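Local coordinates for protein Na-translocating NADH-quinone reductase subunit C NqrC (Shewanella oneidensis, PDB 4XHF) that binds flavin mononucleotide in its soluble domain, as a flavoprotein subunit of a larger bacterial membrane complex, at residues G140-I145 against G167-I172; V161-H166 against H180-W185. All blocks are in the same frame, centred on the assembly; numbering follows the deposited sequence.

Contact 1: residues G140-I145 against G167-I172; sequences GLWSMI and GETPGI. With FMN (flavin mononucleotide), chain E.
Hydrogen bonds centre on the carboxylate of Glu-168, which reaches across to the turn of 140-145. OE1 takes the amide of Leu-141 (N to OE1 2.8 Å, nearly straight at 172°) and OE2 that of Trp-142 (N to OE2 3.1 Å), each on the syn lone pair. OE2 is met again on its anti side by the hydroxyl of Ser-143, slightly out of the carboxylate plane, with OG to OE2 at 2.7 Å. A bend of the Glu-168 chain at chi2 (-69°) turns the carboxylate to the amides of Leu-141 and Trp-142, and Thr-223 of helix 221-234 adds another bond to OE1. Several donors thus fix the rotation of this buried group. Ser-143 OG also accepts a weak bond from Gly-167 N, while Ser-143 CB packs tightly on Gly-167 CA at 3.4 Å.

The two segments line the FMN pocket of the FMN-binding domain from both faces of the isoalloxazine. Thr-169, next to the tethered Glu-168, offers its amide to O4 of the flavin (N to O4 3.3 Å) and its hydroxyl to N5 (OG1 to N5 2.8 Å). Thr-223 also bonds the flavin, and the backbone of Gly-219, Thr-221 and Met-222 holds it further.

Apolar contacts clamp the ring system: Leu-141 CD2 lies 3.6 Å from C4A, and on the opposite face Ile-172 CG2 comes within 3.3 Å of C10. At the rim, O4 faces the edge of the Trp-142 indole, in its plane. Deeper in, the CD1 methyl of Ile-145 meets the CG methylene of Glu-168, the two side chains crossing at about a right angle.

Contact 2: residues V161-H166 against H180-W185; sequences VVVYEH and HWLSLW
The side chain of Leu-182 lies against one flank of the carbonyl oxygen of Val-161, with CB 3.5 Å and CD2 3.6 Å from O. These are carbon contacts; no hydrogen bond joins 161-166 to 180-185. The polar bond here is internal to the helical turn, Ser-183 OG giving to His-180 O at 2.9 Å from above the carbonyl plane. CD1 of Leu-182 also lies 3.9 Å from Val-163 N, a buried amide with no partner in the model.

The side chains of Val-161 and Val-163 point from the strand toward the helical turn. Val-161 divides its two methyls between two partners. CG1, anti to the backbone N (chi1 176°), touches Leu-182 CD2 at 3.8 Å, and the two side chains cross at about a right angle. CG2 instead presses on the base of Trp-185, 3.5 Å from its CB and slightly farther from CG, obliquely to the indole. Two residues on, Val-163 CG2 meets the same Leu-182 CD2 at 3.8 Å, again crosswise, so this methyl is shared by both valines. The side chain of Val-163 is about 12 Å from the flavin.

Within 180-185, Trp-185 NE1 stands 3.3 Å above the plane of the Trp-181 ring, offset toward its rim, while Trp-181 CE3 lies at the edge of the Trp-185 ring, in its plane. Trp-181 NE1 bonds to Asp-215 O, and Met-231 of helix 221-234 touches both Val-161 and Trp-185.

Farther along the strand, Tyr-164 and Glu-165 both face Tyr-146 in a classic beta bulge. Val-162 turns away from the helical turn and packs on helix 29-48. Strand 158-165 thus has helices packed on both faces of an antiparallel sheet.

In the fold
From the N terminus, strand 129-139 leads into the turn at 140-143, and strands 144-151 and 158-165 follow as an antiparallel pair. Contact 1 closes this excursion by joining the turn to the loop 167-172, which follows the second strand after His-166. Contact 2 starts on that second strand, inside the span closed by contact 1, and ends beyond it at 180-185, so the two cross, and 167-172, the far end of contact 1, lies in the loop that contact 2 closes. Their centres are 14 Å apart, yet they touch where Ile-145 CG2 packs on Val-163 CG1 at 3.5 Å. Contact 1 joins the two flavin-binding loops at the end of the strand pair; contact 2 seats the helical turn on strand 158-165.

Contact 1: residues G140-I145 against G167-I172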
loop_
_atom_site.group_PDB
_atom_site.type_symbol
_atom_site.label_atom_id
_atom_site.label_comp_id
_atom_site.label_asym_id
_atom_site.label_seq_id
_atom_site.Cartn_x
_atom_site.Cartn_y
_atom_site.Cartn_z
ATOM N N GLY A 140 11.282 2.123 8.915
ATOM C CA GLY A 140 11.103 1.290 10.088
ATOM C C GLY A 140 12.019 1.769 11.195
ATOM O O GLY A 140 11.927 2.917 11.634
ATOM N N LEU A 141 12.912 0.890 11.639
ATOM C CA LEU A 141 13.908 1.246 12.642
ATOM C C LEU A 141 15.228 1.624 11.975
ATOM O O LEU A 141 15.899 2.565 12.402
ATOM C CB LEU A 141 14.120 0.091 13.627
ATOM C CG LEU A 141 15.157 0.313 14.733
ATOM C CD1 LEU A 141 14.830 1.534 15.582
ATOM C CD2 LEU A 141 15.260 -0.920 15.609
ATOM N N TRP A 142 15.583 0.902 10.915
ATOM C CA TRP A 142 16.884 1.070 10.275
ATOM C C TRP A 142 16.795 1.262 8.768
ATOM O O TRP A 142 17.785 1.621 8.129
ATOM C CB TRP A 142 17.776 -0.139 10.571
ATOM C CG TRP A 142 18.125 -0.263 12.012
ATOM C CD1 TRP A 142 17.766 -1.266 12.861
ATOM C CD2 TRP A 142 18.894 0.663 12.784
ATOM N NE1 TRP A 142 18.271 -1.027 14.115
ATOM C CE2 TRP A 142 18.967 0.154 14.094
ATOM C CE3 TRP A 142 19.531 1.874 12.495
ATOM C CZ2 TRP A 142 19.650 0.810 15.112
ATOM C CZ3 TRP A 142 20.209 2.523 13.508
ATOM C CH2 TRP A 142 20.264 1.990 14.799
ATOM N N SER A 143 15.619 1.028 8.200
ATOM C CA SER A 143 15.479 1.030 6.750
ATOM C C SER A 143 14.089 1.427 6.284
ATOM O O SER A 143 13.149 1.501 7.075
ATOM C CB SER A 143 15.815 -0.355 6.197
ATOM O OG SER A 143 14.867 -1.308 6.644
ATOM N N MET A 144 13.979 1.679 4.984
ATOM C CA MET A 144 12.697 1.944 4.351
ATOM C C MET A 144 11.973 0.631 4.089
ATOM O O MET A 144 12.572 -0.342 3.629
ATOM C CB MET A 144 12.890 2.709 3.040
ATOM C CG MET A 144 13.514 4.093 3.194
ATOM S SD MET A 144 12.629 5.185 4.327
ATOM C CE MET A 144 10.970 5.060 3.678
ATOM N N ILE A 145 10.679 0.620 4.386
ATOM C CA ILE A 145 9.837 -0.546 4.172
ATOM C C ILE A 145 8.778 -0.198 3.133
ATOM O O ILE A 145 8.080 0.798 3.276
ATOM C CB ILE A 145 9.170 -1.007 5.487
ATOM C CG1 ILE A 145 10.236 -1.312 6.547
ATOM C CG2 ILE A 145 8.296 -2.231 5.247
ATOM C CD1 ILE A 145 9.689 -1.463 7.956
ATOM N N GLY A 167 14.836 -3.456 4.936
ATOM C CA GLY A 167 16.230 -3.637 5.296
ATOM C C GLY A 167 16.391 -3.816 6.796
ATOM O O GLY A 167 17.473 -3.610 7.345
ATOM N N GLU A 168 15.301 -4.191 7.457
ATOM C CA GLU A 168 15.303 -4.419 8.898
ATOM C C GLU A 168 16.102 -5.671 9.250
ATOM O O GLU A 168 16.272 -6.565 8.421
ATOM C CB GLU A 168 13.870 -4.549 9.419
ATOM C CG GLU A 168 12.952 -3.391 9.043
ATOM C CD GLU A 168 13.313 -2.099 9.751
ATOM O OE1 GLU A 168 12.723 -1.821 10.816
ATOM O OE2 GLU A 168 14.177 -1.356 9.241
ATOM N N THR A 169 16.577 -5.730 10.491
ATOM C CA THR A 169 17.417 -6.831 10.951
ATOM C C THR A 169 16.718 -8.182 10.775
ATOM O O THR A 169 15.612 -8.372 11.282
ATOM C CB THR A 169 17.798 -6.650 12.436
ATOM O OG1 THR A 169 18.254 -5.310 12.653
ATOM C CG2 THR A 169 18.892 -7.624 12.836
ATOM N N PRO A 170 17.353 -9.124 10.049
ATOM C CA PRO A 170 16.757 -10.461 9.936
ATOM C C PRO A 170 16.666 -11.159 11.287
ATOM O O PRO A 170 17.604 -11.073 12.080
ATOM C CB PRO A 170 17.719 -11.206 9.003
ATOM C CG PRO A 170 18.456 -10.152 8.276
ATOM C CD PRO A 170 18.574 -9.004 9.232
ATOM N N GLY A 171 15.553 -11.842 11.538
ATOM C CA GLY A 171 15.334 -12.510 12.807
ATOM C C GLY A 171 14.602 -11.627 13.800
ATOM O O GLY A 171 14.058 -12.117 14.792
ATOM N N ILE A 172 14.594 -10.323 13.532
ATOM C CA ILE A 172 13.879 -9.364 14.370
ATOM C C ILE A 172 12.817 -8.617 13.561
ATOM O O ILE A 172 11.623 -8.880 13.701
ATOM C CB ILE A 172 14.838 -8.334 15.009
ATOM C CG1 ILE A 172 16.017 -9.030 15.698
ATOM C CG2 ILE A 172 14.095 -7.468 16.003
ATOM C CD1 ILE A 172 15.640 -9.868 16.910
HETATM N N1 FMN E . 13.757 -4.017 16.831
HETATM C C2 FMN E . 12.903 -3.714 15.696
HETATM O O2 FMN E . 11.791 -3.412 15.859
HETATM N N3 FMN E . 13.452 -3.795 14.338
HETATM C C4 FMN E . 14.802 -4.152 14.142
HETATM O O4 FMN E . 15.242 -4.211 13.052
HETATM C C4A FMN E . 15.691 -4.452 15.320
HETATM N N5 FMN E . 17.050 -4.805 15.134
HETATM C C5A FMN E . 17.881 -5.090 16.295
HETATM C C6 FMN E . 19.227 -5.440 16.099
HETATM C C7 FMN E . 20.071 -5.640 17.165
HETATM C C7M FMN E . 21.527 -5.952 16.899
HETATM C C8 FMN E . 19.568 -5.570 18.466
HETATM C C8M FMN E . 20.505 -5.596 19.709
HETATM C C9 FMN E . 18.173 -5.294 18.678
HETATM C C9A FMN E . 17.330 -5.011 17.597
HETATM N N10 FMN E . 15.931 -4.643 17.781
HETATM C C10 FMN E . 15.124 -4.374 16.617
HETATM C "C1'" FMN E . 15.298 -4.558 19.151
HETATM C "C2'" FMN E . 14.930 -3.130 19.514
HETATM O "O2'" FMN E . 16.077 -2.478 19.973
HETATM C "C3'" FMN E . 13.880 -3.110 20.624
HETATM O "O3'" FMN E . 14.378 -3.824 21.719
HETATM C "C4'" FMN E . 12.545 -3.722 20.150
HETATM O "O4'" FMN E . 12.111 -3.081 18.984
HETATM C "C5'" FMN E . 11.456 -3.572 21.214
HETATM O "O5'" FMN E . 10.415 -4.462 20.883
HETATM P P FMN E . 9.015 -4.349 21.650
HETATM O O1P FMN E . 9.019 -3.090 22.635
HETATM O O2P FMN E . 8.738 -5.685 22.482
#

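Contact 2: residues V161-H166 against H180-W185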
loop_
_atom_site.group_PDB
_atom_site.type_symbol
_atom_site.label_atom_id
_atom_site.label_comp_id
_atom_site.label_asym_id
_atom_site.label_seq_id
_atom_site.Cartn_x
_atom_site.Cartn_y
_atom_site.Cartn_z
ATOM N N VAL A 161 -2.739 -6.613 3.193
ATOM C CA VAL A 161 -1.481 -5.884 3.244
ATOM C C VAL A 161 -0.352 -6.766 2.725
ATOM O O VAL A 161 -0.242 -7.932 3.105
ATOM C CB VAL A 161 -1.159 -5.420 4.673
ATOM C CG1 VAL A 161 0.202 -4.735 4.730
ATOM C CG2 VAL A 161 -2.245 -4.487 5.176
ATOM N N VAL A 162 0.477 -6.197 1.856
ATOM C CA VAL A 162 1.620 -6.900 1.290
ATOM C C VAL A 162 2.864 -6.031 1.409
ATOM O O VAL A 162 2.928 -4.957 0.819
ATOM C CB VAL A 162 1.391 -7.261 -0.196
ATOM C CG1 VAL A 162 2.627 -7.927 -0.791
ATOM C CG2 VAL A 162 0.186 -8.172 -0.348
ATOM N N VAL A 163 3.844 -6.499 2.176
ATOM C CA VAL A 163 5.147 -5.845 2.252
ATOM C C VAL A 163 6.129 -6.680 1.439
ATOM O O VAL A 163 6.197 -7.896 1.608
ATOM C CB VAL A 163 5.631 -5.692 3.714
ATOM C CG1 VAL A 163 7.048 -5.132 3.776
ATOM C CG2 VAL A 163 4.680 -4.797 4.494
ATOM N N TYR A 164 6.876 -6.025 0.553
ATOM C CA TYR A 164 7.731 -6.733 -0.398
ATOM C C TYR A 164 9.203 -6.318 -0.333
ATOM O O TYR A 164 10.047 -6.936 -0.983
ATOM C CB TYR A 164 7.205 -6.526 -1.823
ATOM C CG TYR A 164 7.305 -5.102 -2.323
ATOM C CD1 TYR A 164 8.476 -4.628 -2.900
ATOM C CD2 TYR A 164 6.226 -4.232 -2.228
ATOM C CE1 TYR A 164 8.574 -3.332 -3.359
ATOM C CE2 TYR A 164 6.316 -2.932 -2.687
ATOM C CZ TYR A 164 7.494 -2.490 -3.252
ATOM O OH TYR A 164 7.601 -1.200 -3.714
ATOM N N GLU A 165 9.516 -5.277 0.434
ATOM C CA GLU A 165 10.902 -4.824 0.556
ATOM C C GLU A 165 11.180 -4.168 1.904
ATOM O O GLU A 165 10.354 -3.421 2.427
ATOM C CB GLU A 165 11.248 -3.845 -0.570
ATOM C CG GLU A 165 12.648 -3.243 -0.459
ATOM C CD GLU A 165 12.998 -2.333 -1.621
ATOM O OE1 GLU A 165 12.295 -2.378 -2.651
ATOM O OE2 GLU A 165 13.977 -1.567 -1.503
ATOM N N HIS A 166 12.362 -4.445 2.446
ATOM C CA HIS A 166 12.790 -3.860 3.708
ATOM C C HIS A 166 14.281 -4.094 3.910
ATOM O O HIS A 166 14.912 -4.832 3.153
ATOM C CB HIS A 166 12.002 -4.455 4.877
ATOM C CG HIS A 166 12.421 -5.846 5.237
ATOM N ND1 HIS A 166 13.359 -6.112 6.209
ATOM C CD2 HIS A 166 12.037 -7.049 4.745
ATOM C CE1 HIS A 166 13.533 -7.417 6.307
ATOM N NE2 HIS A 166 12.743 -8.008 5.430
ATOM N N HIS A 180 2.214 -14.817 7.520
ATOM C CA HIS A 180 1.516 -15.138 8.758
ATOM C C HIS A 180 1.138 -13.868 9.508
ATOM O O HIS A 180 0.062 -13.785 10.100
ATOM C CB HIS A 180 2.377 -16.032 9.652
ATOM C CG HIS A 180 2.571 -17.417 9.118
ATOM N ND1 HIS A 180 1.740 -18.466 9.451
ATOM C CD2 HIS A 180 3.503 -17.929 8.278
ATOM C CE1 HIS A 180 2.150 -19.562 8.839
ATOM N NE2 HIS A 180 3.218 -19.263 8.121
ATOM N N TRP A 181 2.026 -12.880 9.476
ATOM C CA TRP A 181 1.793 -11.620 10.171
ATOM C C TRP A 181 0.954 -10.662 9.332
ATOM O O TRP A 181 0.083 -9.969 9.854
ATOM C CB TRP A 181 3.120 -10.957 10.538
ATOM C CG TRP A 181 2.945 -9.653 11.251
ATOM C CD1 TRP A 181 2.614 -9.472 12.561
ATOM C CD2 TRP A 181 3.092 -8.344 10.690
ATOM N NE1 TRP A 181 2.543 -8.132 12.852
ATOM C CE2 TRP A 181 2.834 -7.418 11.719
ATOM C CE3 TRP A 181 3.416 -7.865 9.416
ATOM C CZ2 TRP A 181 2.890 -6.042 11.516
ATOM C CZ3 TRP A 181 3.473 -6.500 9.217
ATOM C CH2 TRP A 181 3.211 -5.604 10.260
ATOM N N LEU A 182 1.222 -10.627 8.033
ATOM C CA LEU A 182 0.503 -9.742 7.125
ATOM C C LEU A 182 -0.986 -10.080 7.070
ATOM O O LEU A 182 -1.821 -9.203 6.855
ATOM C CB LEU A 182 1.108 -9.819 5.721
ATOM C CG LEU A 182 2.506 -9.223 5.551
ATOM C CD1 LEU A 182 3.129 -9.711 4.258
ATOM C CD2 LEU A 182 2.439 -7.707 5.569
ATOM N N SER A 183 -1.312 -11.353 7.264
ATOM C CA SER A 183 -2.696 -11.809 7.190
ATOM C C SER A 183 -3.534 -11.252 8.337
ATOM O O SER A 183 -4.763 -11.227 8.262
ATOM C CB SER A 183 -2.755 -13.335 7.205
ATOM O OG SER A 183 -2.341 -13.845 8.460
ATOM N N LEU A 184 -2.862 -10.816 9.397
ATOM C CA LEU A 184 -3.539 -10.268 10.568
ATOM C C LEU A 184 -4.261 -8.961 10.256
ATOM O O LEU A 184 -5.214 -8.592 10.942
ATOM C CB LEU A 184 -2.536 -10.034 11.698
ATOM C CG LEU A 184 -1.734 -11.239 12.189
ATOM C CD1 LEU A 184 -0.752 -10.795 13.257
ATOM C CD2 LEU A 184 -2.646 -12.330 12.720
ATOM N N TRP A 185 -3.797 -8.257 9.229
ATOM C CA TRP A 185 -4.353 -6.954 8.881
ATOM C C TRP A 185 -5.714 -7.075 8.202
ATOM O O TRP A 185 -6.503 -6.131 8.215
ATOM C CB TRP A 185 -3.390 -6.194 7.967
ATOM C CG TRP A 185 -2.093 -5.820 8.626
ATOM C CD1 TRP A 185 -0.998 -6.616 8.795
ATOM C CD2 TRP A 185 -1.754 -4.549 9.195
ATOM N NE1 TRP A 185 -0.002 -5.922 9.438
ATOM C CE2 TRP A 185 -0.441 -4.650 9.693
ATOM C CE3 TRP A 185 -2.436 -3.336 9.331
ATOM C CZ2 TRP A 185 0.204 -3.586 10.318
ATOM C CZ3 TRP A 185 -1.794 -2.283 9.951
ATOM C CH2 TRP A 185 -0.488 -2.414 10.437
#